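Phage-related protein (Bordetella bronchiseptica RB50, PDB 3BJQ) is of uncertain function but probably serves as a coat protein that assembles into the shell of a phage capsid. Local coordinates at residues A10-R22 with Q268-W280. Numbering follows the deposited sequence.
Sequences ARVVDPILSTHAR and QIEGHPLVEVPYW
Over one face of the Arg-11 guanidinium lies Glu-276 OE1, 3.6 Å above the centre of the plane, while the carboxylate is turned 49° from it. There the oxygen cannot meet an N-H end-on, so the polar part of this long salt bridge, made by a poorly ordered arginine, is a probably modest attraction of charges; Arg-11 CB and CG also lie against Glu-276 CG and CD. The Arg-22 guanidinium has Pro-273 O off-centre above one face; its NH2 makes a weak, bent hydrogen bond to Gly-271 O, reached by a chain extended from CG to NE. Between these two arginines, an N-terminal arm and its N-capped helix 15-22 dock on the edge of strand 274-281. A single beta bridge pairs Val-13 with Glu-276: Val-277 N gives a nearly straight bond to Val-12 O (2.9 Å), and Asp-14 N one to Val-275 O (2.8 Å).

Asp-14 then ends the pairing and starts the helix. Its CG is anti to the backbone N (chi1 -177°), which lets OD1 take Leu-17 N at 3.0 Å from above the carboxylate plane. The side chains between helix and strand are mostly apolar: Val-275 sets CG1 against Leu-17 CB (3.9 Å) and CG2 near Ala-21 CB, and the short Ala-21 methyl lets Pro-273 CG approach to 3.7 Å. Val-275 and Ala-21 also pack against helix 105-131. Val-12 and Val-277 meet through their CG1 methyls, and Val-12 touches Val-102 of a neighbouring subunit. Serine suits the helix-strand junction because one hydroxyl serves both partners: Ser-18 OG donates to Asp-14 O (2.8 Å) and accepts from Val-275 N at 3.0 Å, with an N-H...O angle of 174°.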
loop_
_atom_site.group_PDB
_atom_site.type_symbol
_atom_site.label_atom_id
_atom_site.label_comp_id
_atom_site.label_asym_id
_atom_site.label_seq_id
_atom_site.Cartn_x
_atom_site.Cartn_y
_atom_site.Cartn_z
ATOM N N ALA E 10 -0.839 10.370 -33.288
ATOM C CA ALA E 10 -0.777 9.180 -32.442
ATOM C C ALA E 10 -2.073 8.384 -32.543
ATOM O O ALA E 10 -3.074 8.850 -33.107
ATOM C CB ALA E 10 -0.489 9.554 -30.971
ATOM N N ARG E 11 -2.023 7.160 -32.028
ATOM C CA ARG E 11 -3.201 6.314 -31.951
ATOM C C ARG E 11 -3.528 6.218 -30.461
ATOM O O ARG E 11 -2.728 6.674 -29.617
ATOM C CB ARG E 11 -2.931 4.928 -32.565
ATOM C CG ARG E 11 -2.131 4.929 -33.893
ATOM C CD ARG E 11 -2.689 5.897 -34.952
ATOM N NE ARG E 11 -4.127 5.731 -35.173
ATOM C CZ ARG E 11 -4.681 4.978 -36.124
ATOM N NH1 ARG E 11 -3.940 4.287 -36.989
ATOM N NH2 ARG E 11 -6.003 4.913 -36.209
ATOM N N VAL E 12 -4.694 5.670 -30.124
ATOM C CA VAL E 12 -5.010 5.465 -28.719
ATOM C C VAL E 12 -4.472 4.083 -28.359
ATOM O O VAL E 12 -4.993 3.057 -28.792
ATOM C CB VAL E 12 -6.491 5.609 -28.394
ATOM C CG1 VAL E 12 -6.726 5.328 -26.926
ATOM C CG2 VAL E 12 -6.956 7.004 -28.743
ATOM N N VAL E 13 -3.403 4.085 -27.577
ATOM C CA VAL E 13 -2.706 2.868 -27.228
ATOM C C VAL E 13 -3.389 2.188 -26.046
ATOM O O VAL E 13 -3.926 2.857 -25.145
ATOM C CB VAL E 13 -1.205 3.165 -26.990
ATOM C CG1 VAL E 13 -0.481 1.999 -26.338
ATOM C CG2 VAL E 13 -0.548 3.505 -28.332
ATOM N N ASP E 14 -3.433 0.853 -26.117
ATOM C CA ASP E 14 -3.874 -0.007 -25.043
ATOM C C ASP E 14 -2.607 -0.408 -24.281
ATOM O O ASP E 14 -1.810 -1.191 -24.774
ATOM C CB ASP E 14 -4.549 -1.228 -25.633
ATOM C CG ASP E 14 -5.118 -2.154 -24.587
ATOM O OD1 ASP E 14 -4.447 -2.425 -23.570
ATOM O OD2 ASP E 14 -6.243 -2.632 -24.810
ATOM N N PRO E 15 -2.411 0.137 -23.080
ATOM C CA PRO E 15 -1.148 -0.061 -22.387
ATOM C C PRO E 15 -0.925 -1.476 -21.892
ATOM O O PRO E 15 0.220 -1.905 -21.793
ATOM C CB PRO E 15 -1.237 0.910 -21.199
ATOM C CG PRO E 15 -2.650 1.129 -20.978
ATOM C CD PRO E 15 -3.340 0.976 -22.300
ATOM N N ILE E 16 -1.999 -2.181 -21.555
ATOM C CA ILE E 16 -1.871 -3.551 -21.061
ATOM C C ILE E 16 -1.462 -4.479 -22.195
ATOM O O ILE E 16 -0.566 -5.292 -22.048
ATOM C CB ILE E 16 -3.192 -4.051 -20.426
ATOM C CG1 ILE E 16 -3.430 -3.370 -19.071
ATOM C CG2 ILE E 16 -3.162 -5.556 -20.258
ATOM C CD1 ILE E 16 -3.974 -1.975 -19.171
ATOM N N LEU E 17 -2.118 -4.357 -23.337
ATOM C CA LEU E 17 -1.751 -5.205 -24.473
ATOM C C LEU E 17 -0.385 -4.809 -25.062
ATOM O O LEU E 17 0.346 -5.665 -25.535
ATOM C CB LEU E 17 -2.858 -5.245 -25.523
ATOM C CG LEU E 17 -4.108 -6.068 -25.186
ATOM C CD1 LEU E 17 -5.129 -5.904 -26.315
ATOM C CD2 LEU E 17 -3.753 -7.534 -25.006
ATOM N N SER E 18 -0.030 -3.530 -24.981
ATOM C CA SER E 18 1.289 -3.061 -25.386
ATOM C C SER E 18 2.382 -3.659 -24.495
ATOM O O SER E 18 3.407 -4.126 -24.981
ATOM C CB SER E 18 1.331 -1.548 -25.349
ATOM O OG SER E 18 0.471 -1.048 -26.366
ATOM N N THR E 19 2.153 -3.663 -23.190
ATOM C CA THR E 19 3.075 -4.309 -22.268
ATOM C C THR E 19 3.178 -5.792 -22.606
ATOM O O THR E 19 4.272 -6.356 -22.668
ATOM C CB THR E 19 2.642 -4.076 -20.828
ATOM O OG1 THR E 19 2.713 -2.668 -20.577
ATOM C CG2 THR E 19 3.525 -4.848 -19.824
ATOM N N HIS E 20 2.049 -6.434 -22.857
ATOM C CA HIS E 20 2.092 -7.838 -23.285
ATOM C C HIS E 20 2.927 -8.047 -24.568
ATOM O O HIS E 20 3.745 -8.962 -24.613
ATOM C CB HIS E 20 0.684 -8.391 -23.456
ATOM C CG HIS E 20 0.650 -9.757 -24.062
ATOM N ND1 HIS E 20 0.729 -10.906 -23.305
ATOM C CD2 HIS E 20 0.576 -10.159 -25.356
ATOM C CE1 HIS E 20 0.686 -11.958 -24.108
ATOM N NE2 HIS E 20 0.597 -11.534 -25.357
ATOM N N ALA E 21 2.733 -7.204 -25.588
ATOM C CA ALA E 21 3.494 -7.286 -26.842
ATOM C C ALA E 21 4.995 -7.137 -26.617
ATOM O O ALA E 21 5.778 -7.770 -27.322
ATOM C CB ALA E 21 3.037 -6.223 -27.877
ATOM N N ARG E 22 5.390 -6.273 -25.675
ATOM C CA ARG E 22 6.817 -6.056 -25.376
ATOM C C ARG E 22 7.494 -7.244 -24.718
ATOM O O ARG E 22 8.698 -7.366 -24.792
ATOM C CB ARG E 22 7.021 -4.849 -24.469
ATOM C CG ARG E 22 6.618 -3.567 -25.084
ATOM C CD ARG E 22 7.043 -2.434 -24.214
ATOM N NE ARG E 22 6.671 -1.158 -24.816
ATOM C CZ ARG E 22 5.519 -0.532 -24.611
ATOM N NH1 ARG E 22 4.602 -1.058 -23.804
ATOM N NH2 ARG E 22 5.284 0.634 -25.209
ATOM N N GLN E 268 14.500 0.466 -34.350
ATOM C CA GLN E 268 13.100 0.269 -34.034
ATOM C C GLN E 268 12.497 1.520 -33.471
ATOM O O GLN E 268 13.060 2.134 -32.580
ATOM C CB GLN E 268 12.910 -0.872 -33.034
ATOM C CG GLN E 268 11.442 -1.236 -32.836
ATOM C CD GLN E 268 11.245 -2.674 -32.413
ATOM O OE1 GLN E 268 11.631 -3.596 -33.135
ATOM N NE2 GLN E 268 10.636 -2.877 -31.245
ATOM N N ILE E 269 11.336 1.907 -33.988
ATOM C CA ILE E 269 10.707 3.131 -33.502
ATOM C C ILE E 269 10.462 3.051 -31.997
ATOM O O ILE E 269 9.958 2.054 -31.502
ATOM C CB ILE E 269 9.389 3.430 -34.233
ATOM C CG1 ILE E 269 9.664 3.651 -35.720
ATOM C CG2 ILE E 269 8.729 4.625 -33.609
ATOM C CD1 ILE E 269 10.605 4.844 -36.040
ATOM N N GLU E 270 10.808 4.117 -31.278
ATOM C CA GLU E 270 10.721 4.122 -29.819
ATOM C C GLU E 270 9.290 3.816 -29.361
ATOM O O GLU E 270 8.333 4.363 -29.883
ATOM C CB GLU E 270 11.182 5.468 -29.261
ATOM C CG GLU E 270 11.445 5.464 -27.759
ATOM C CD GLU E 270 11.970 6.808 -27.234
ATOM O OE1 GLU E 270 11.949 7.822 -27.992
ATOM O OE2 GLU E 270 12.409 6.844 -26.054
ATOM N N GLY E 271 9.157 2.904 -28.410
ATOM C CA GLY E 271 7.844 2.537 -27.893
ATOM C C GLY E 271 7.228 1.325 -28.555
ATOM O O GLY E 271 6.339 0.701 -27.980
ATOM N N HIS E 272 7.700 0.962 -29.743
ATOM C CA HIS E 272 7.170 -0.208 -30.435
ATOM C C HIS E 272 7.712 -1.482 -29.774
ATOM O O HIS E 272 8.837 -1.503 -29.312
ATOM C CB HIS E 272 7.493 -0.143 -31.921
ATOM C CG HIS E 272 6.739 0.925 -32.643
ATOM N ND1 HIS E 272 6.388 0.828 -33.970
ATOM C CD2 HIS E 272 6.205 2.085 -32.201
ATOM C CE1 HIS E 272 5.722 1.906 -34.329
ATOM N NE2 HIS E 272 5.595 2.685 -33.273
ATOM N N PRO E 273 6.921 -2.561 -29.740
ATOM C CA PRO E 273 5.583 -2.716 -30.277
ATOM C C PRO E 273 4.488 -2.021 -29.491
ATOM O O PRO E 273 4.536 -2.018 -28.265
ATOM C CB PRO E 273 5.363 -4.231 -30.203
ATOM C CG PRO E 273 6.190 -4.652 -29.082
ATOM C CD PRO E 273 7.413 -3.817 -29.157
ATOM N N LEU E 274 3.519 -1.467 -30.224
ATOM C CA LEU E 274 2.334 -0.822 -29.657
ATOM C C LEU E 274 1.083 -1.551 -30.135
ATOM O O LEU E 274 1.034 -1.974 -31.262
ATOM C CB LEU E 274 2.203 0.632 -30.136
ATOM C CG LEU E 274 3.275 1.693 -29.872
ATOM C CD1 LEU E 274 3.038 2.899 -30.802
ATOM C CD2 LEU E 274 3.337 2.124 -28.388
ATOM N N VAL E 275 0.095 -1.694 -29.260
ATOM C CA VAL E 275 -1.219 -2.224 -29.614
ATOM C C VAL E 275 -2.228 -1.112 -29.336
ATOM O O VAL E 275 -2.203 -0.493 -28.258
ATOM C CB VAL E 275 -1.594 -3.435 -28.776
ATOM C CG1 VAL E 275 -2.927 -3.975 -29.219
ATOM C CG2 VAL E 275 -0.497 -4.517 -28.893
ATOM N N GLU E 276 -3.093 -0.869 -30.317
ATOM C CA GLU E 276 -4.144 0.138 -30.235
ATOM C C GLU E 276 -5.441 -0.417 -29.642
ATOM O O GLU E 276 -5.720 -1.633 -29.717
ATOM C CB GLU E 276 -4.457 0.678 -31.634
ATOM C CG GLU E 276 -3.264 1.337 -32.314
ATOM C CD GLU E 276 -3.495 1.633 -33.807
ATOM O OE1 GLU E 276 -4.649 1.981 -34.186
ATOM O OE2 GLU E 276 -2.509 1.504 -34.591
ATOM N N VAL E 277 -6.229 0.474 -29.044
ATOM C CA VAL E 277 -7.539 0.100 -28.521
ATOM C C VAL E 277 -8.342 -0.509 -29.676
ATOM O O VAL E 277 -8.191 -0.074 -30.827
ATOM C CB VAL E 277 -8.285 1.315 -27.928
ATOM C CG1 VAL E 277 -7.582 1.825 -26.695
ATOM C CG2 VAL E 277 -8.439 2.432 -28.969
ATOM N N PRO E 278 -9.121 -1.570 -29.407
ATOM C CA PRO E 278 -9.836 -2.207 -30.514
ATOM C C PRO E 278 -11.004 -1.413 -31.034
ATOM O O PRO E 278 -11.546 -0.578 -30.318
ATOM C CB PRO E 278 -10.368 -3.500 -29.899
ATOM C CG PRO E 278 -10.452 -3.230 -28.433
ATOM C CD PRO E 278 -9.340 -2.266 -28.127
ATOM N N TYR E 279 -11.403 -1.712 -32.266
ATOM C CA TYR E 279 -12.645 -1.221 -32.827
ATOM C C TYR E 279 -13.420 -2.424 -33.348
ATOM O O TYR E 279 -12.849 -3.472 -33.612
ATOM C CB TYR E 279 -12.408 -0.164 -33.929
ATOM C CG TYR E 279 -11.759 -0.657 -35.208
ATOM C CD1 TYR E 279 -12.520 -1.188 -36.251
ATOM C CD2 TYR E 279 -10.393 -0.543 -35.392
ATOM C CE1 TYR E 279 -11.918 -1.630 -37.436
ATOM C CE2 TYR E 279 -9.777 -0.980 -36.552
ATOM C CZ TYR E 279 -10.531 -1.524 -37.574
ATOM O OH TYR E 279 -9.880 -1.956 -38.720
ATOM N N TRP E 280 -14.733 -2.279 -33.446
ATOM C CA TRP E 280 -15.597 -3.338 -33.945
ATOM C C TRP E 280 -15.705 -3.207 -35.434
ATOM O O TRP E 280 -16.086 -2.157 -35.931
ATOM C CB TRP E 280 -16.993 -3.242 -33.313
ATOM C CG TRP E 280 -17.998 -4.183 -33.929
ATOM C CD1 TRP E 280 -19.078 -3.843 -34.704
ATOM C CD2 TRP E 280 -17.991 -5.613 -33.857
ATOM N NE1 TRP E 280 -19.741 -4.977 -35.112
ATOM C CE2 TRP E 280 -19.105 -6.075 -34.592
ATOM C CE3 TRP E 280 -17.167 -6.548 -33.216
ATOM C CZ2 TRP E 280 -19.399 -7.435 -34.730
ATOM C CZ3 TRP E 280 -17.474 -7.897 -33.345
ATOM C CH2 TRP E 280 -18.577 -8.321 -34.095
#